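Local coordinates for protein beta-lactamase/D-alanine Carboxypeptidase (Yersinia pestis, PDB 3RJU) that probably acts as a serine beta-lactamase or D-alanine carboxypeptidase of the penicillin-binding protein family, hydrolysing beta-lactams or D-alanyl peptides, at residues Leu109-His114 against Asn161-Leu166. Residues are numbered along the deposited sequence; the frame is centred on the assembly and turned at random.
Sequences LHLASH and NLAYDL
Leu111 and Ala163 mark where two short helical segments come nearest, their CA atoms 5.2 Å apart. The axes of 109-113 and 162-166 run closer to antiparallel than parallel, at 135°, and approach to 8.4 Å. His114, with positive phi, follows helix 108-113 in a Schellman motif.

The link is polar at one point. The Tyr164 hydroxyl donates to Ala112 O over 2.6 Å (OH to O). It meets the carbonyl in its plane, on a lone pair, with a C=O...OH angle of 118°. Ala112 O lies at the edge of the Tyr164 ring, near its plane. Tyr164 CE2 also lies 3.4 Å from Leu111 O. On the His114 side, CE1 comes within 3.6 Å of Tyr164 CE2, with the ring planes inclined at 40°. Leu111 packs beside Ala163: its CD2 lies 3.8 Å from Ala163 CB, and its CB rests near Ala163 O.

The contact is buried next to helix 64-77, where the Tyr164 hydroxyl also hydrogen-bonds Ser69 OG. A candidate SxxK site lies alongside, as expected for this family: His114 stacks on Tyr159, and Asn161 OD1 accepts a hydrogen bond from Lys65 NZ. Helix 137-144 packs on Leu162 and Leu166, and strand 261-264 touches Leu109 and Ser113.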
ATOM      1  N   LEU A 109     -10.469  -4.413  12.286  1.00  8.91           N
ATOM      2  CA  LEU A 109      -9.711  -5.550  11.766  1.00  8.81           C
ATOM      3  C   LEU A 109     -10.254  -6.052  10.427  1.00  8.70           C
ATOM      4  O   LEU A 109      -9.482  -6.442   9.532  1.00  9.23           O
ATOM      5  CB  LEU A 109      -9.699  -6.684  12.803  1.00 11.55           C
ATOM      6  CG  LEU A 109      -9.105  -8.003  12.326  1.00 14.90           C
ATOM      7  CD1 LEU A 109      -7.621  -7.797  11.960  1.00 16.48           C
ATOM      8  CD2 LEU A 109      -9.254  -9.076  13.398  1.00 16.13           C
ATOM      9  N   HIS A 110     -11.578  -6.076  10.296  1.00  8.19           N
ATOM     10  CA  HIS A 110     -12.196  -6.554   9.060  1.00  7.26           C
ATOM     11  C   HIS A 110     -11.909  -5.593   7.912  1.00  9.07           C
ATOM     12  O   HIS A 110     -11.667  -6.020   6.785  1.00  8.84           O
ATOM     13  CB  HIS A 110     -13.709  -6.754   9.216  1.00  7.81           C
ATOM     14  CG  HIS A 110     -14.078  -7.762  10.258  1.00  8.09           C
ATOM     15  ND1 HIS A 110     -14.879  -7.457  11.340  1.00  9.27           N
ATOM     16  CD2 HIS A 110     -13.748  -9.072  10.384  1.00  8.67           C
ATOM     17  CE1 HIS A 110     -15.037  -8.543  12.084  1.00  9.87           C
ATOM     18  NE2 HIS A 110     -14.347  -9.532  11.535  1.00  9.47           N
ATOM     19  N   LEU A 111     -11.971  -4.293   8.184  1.00  8.36           N
ATOM     20  CA  LEU A 111     -11.660  -3.323   7.138  1.00  7.63           C
ATOM     21  C   LEU A 111     -10.215  -3.516   6.684  1.00  6.97           C
ATOM     22  O   LEU A 111      -9.923  -3.458   5.485  1.00  9.33           O
ATOM     23  CB  LEU A 111     -11.853  -1.891   7.653  1.00  8.14           C
ATOM     24  CG  LEU A 111     -13.247  -1.555   8.197  1.00  7.29           C
ATOM     25  CD1 LEU A 111     -13.194  -0.165   8.847  1.00  7.54           C
ATOM     26  CD2 LEU A 111     -14.299  -1.604   7.105  1.00  8.16           C
ATOM     27  N   ALA A 112      -9.302  -3.725   7.634  1.00  7.20           N
ATOM     28  CA  ALA A 112      -7.875  -3.806   7.299  1.00  9.00           C
ATOM     29  C   ALA A 112      -7.479  -5.085   6.564  1.00  7.07           C
ATOM     30  O   ALA A 112      -6.497  -5.115   5.813  1.00  7.92           O
ATOM     31  CB  ALA A 112      -7.015  -3.639   8.564  1.00  9.27           C
ATOM     32  N   SER A 113      -8.227  -6.155   6.807  1.00  6.84           N
ATOM     33  CA  SER A 113      -7.936  -7.465   6.224  1.00  7.19           C
ATOM     34  C   SER A 113      -8.853  -7.837   5.029  1.00  7.95           C
ATOM     35  O   SER A 113      -8.811  -8.971   4.540  1.00  8.60           O
ATOM     36  CB  SER A 113      -8.050  -8.558   7.293  1.00  8.94           C
ATOM     37  OG  SER A 113      -9.370  -8.598   7.846  1.00  9.78           O
ATOM     38  N   HIS A 114      -9.678  -6.897   4.569  1.00  7.53           N
ATOM     39  CA  HIS A 114     -10.557  -7.114   3.408  1.00  7.00           C
ATOM     40  C   HIS A 114     -11.678  -8.128   3.656  1.00  9.02           C
ATOM     41  O   HIS A 114     -12.216  -8.739   2.711  1.00  9.67           O
ATOM     42  CB  HIS A 114      -9.755  -7.500   2.143  1.00  6.47           C
ATOM     43  CG  HIS A 114      -8.687  -6.514   1.803  1.00  5.65           C
ATOM     44  ND1 HIS A 114      -8.953  -5.235   1.346  1.00  8.41           N
ATOM     45  CD2 HIS A 114      -7.342  -6.612   1.893  1.00  6.19           C
ATOM     46  CE1 HIS A 114      -7.810  -4.594   1.159  1.00  9.22           C
ATOM     47  NE2 HIS A 114      -6.819  -5.407   1.487  1.00  8.16           N
ATOM     48  N   ASN A 161     -11.195  -0.858  -1.594  1.00  8.48           N
ATOM     49  CA  ASN A 161     -10.759   0.512  -1.393  1.00  8.10           C
ATOM     50  C   ASN A 161     -11.689   1.250  -0.437  1.00  9.07           C
ATOM     51  O   ASN A 161     -11.221   1.884   0.519  1.00  9.77           O
ATOM     52  CB  ASN A 161     -10.664   1.216  -2.739  1.00  8.56           C
ATOM     53  CG  ASN A 161      -9.562   0.622  -3.604  1.00  9.50           C
ATOM     54  OD1 ASN A 161      -8.517   0.228  -3.089  1.00 10.65           O
ATOM     55  ND2 ASN A 161      -9.786   0.555  -4.915  1.00 10.89           N
ATOM     56  N   LEU A 162     -12.995   1.143  -0.692  1.00  9.02           N
ATOM     57  CA  LEU A 162     -14.002   1.754   0.174  1.00  8.17           C
ATOM     58  C   LEU A 162     -13.749   1.447   1.657  1.00 10.28           C
ATOM     59  O   LEU A 162     -13.745   2.352   2.493  1.00 10.16           O
ATOM     60  CB  LEU A 162     -15.384   1.244  -0.203  1.00  9.66           C
ATOM     61  CG  LEU A 162     -16.527   1.664   0.714  1.00  9.93           C
ATOM     62  CD1 LEU A 162     -16.619   3.204   0.764  1.00 10.31           C
ATOM     63  CD2 LEU A 162     -17.843   1.032   0.232  1.00 11.94           C
ATOM     64  N   ALA A 163     -13.565   0.171   1.985  1.00  9.64           N
ATOM     65  CA  ALA A 163     -13.365  -0.223   3.370  1.00  8.29           C
ATOM     66  C   ALA A 163     -12.140   0.453   3.995  1.00  7.26           C
ATOM     67  O   ALA A 163     -12.161   0.820   5.174  1.00  8.67           O
ATOM     68  CB  ALA A 163     -13.273  -1.761   3.484  1.00  8.11           C
ATOM     69  N   TYR A 164     -11.063   0.592   3.217  1.00  8.31           N
ATOM     70  CA  TYR A 164      -9.845   1.217   3.708  1.00  8.13           C
ATOM     71  C   TYR A 164      -9.984   2.730   3.923  1.00  8.98           C
ATOM     72  O   TYR A 164      -9.372   3.287   4.838  1.00  9.32           O
ATOM     73  CB  TYR A 164      -8.640   0.894   2.810  1.00  8.84           C
ATOM     74  CG  TYR A 164      -7.723  -0.116   3.449  1.00  8.85           C
ATOM     75  CD1 TYR A 164      -6.680   0.296   4.264  1.00  9.52           C
ATOM     76  CD2 TYR A 164      -7.935  -1.491   3.283  1.00  8.36           C
ATOM     77  CE1 TYR A 164      -5.845  -0.613   4.885  1.00  9.00           C
ATOM     78  CE2 TYR A 164      -7.107  -2.417   3.906  1.00  7.46           C
ATOM     79  CZ  TYR A 164      -6.053  -1.965   4.702  1.00  7.89           C
ATOM     80  OH  TYR A 164      -5.218  -2.857   5.325  1.00  8.33           O
ATOM     81  N   ASP A 165     -10.796   3.396   3.099  1.00  7.72           N
ATOM     82  CA  ASP A 165     -11.053   4.812   3.348  1.00  8.31           C
ATOM     83  C   ASP A 165     -11.978   5.000   4.561  1.00  9.70           C
ATOM     84  O   ASP A 165     -11.784   5.926   5.362  1.00  9.41           O
ATOM     85  CB  ASP A 165     -11.560   5.486   2.078  1.00  9.57           C
ATOM     86  CG  ASP A 165     -10.493   5.527   1.014  1.00 10.78           C
ATOM     87  OD1 ASP A 165      -9.356   5.905   1.383  1.00  9.33           O
ATOM     88  OD2 ASP A 165     -10.771   5.150  -0.149  1.00 11.04           O
ATOM     89  N   LEU A 166     -12.957   4.109   4.718  1.00  9.41           N
ATOM     90  CA  LEU A 166     -13.746   4.115   5.954  1.00  8.10           C
ATOM     91  C   LEU A 166     -12.846   3.902   7.181  1.00  8.67           C
ATOM     92  O   LEU A 166     -13.072   4.499   8.221  1.00 10.03           O
ATOM     93  CB  LEU A 166     -14.868   3.072   5.925  1.00  8.56           C
ATOM     94  CG  LEU A 166     -15.999   3.366   4.924  1.00  8.78           C
ATOM     95  CD1 LEU A 166     -16.914   2.151   4.759  1.00 10.60           C
ATOM     96  CD2 LEU A 166     -16.814   4.603   5.328  1.00 11.09           C
TER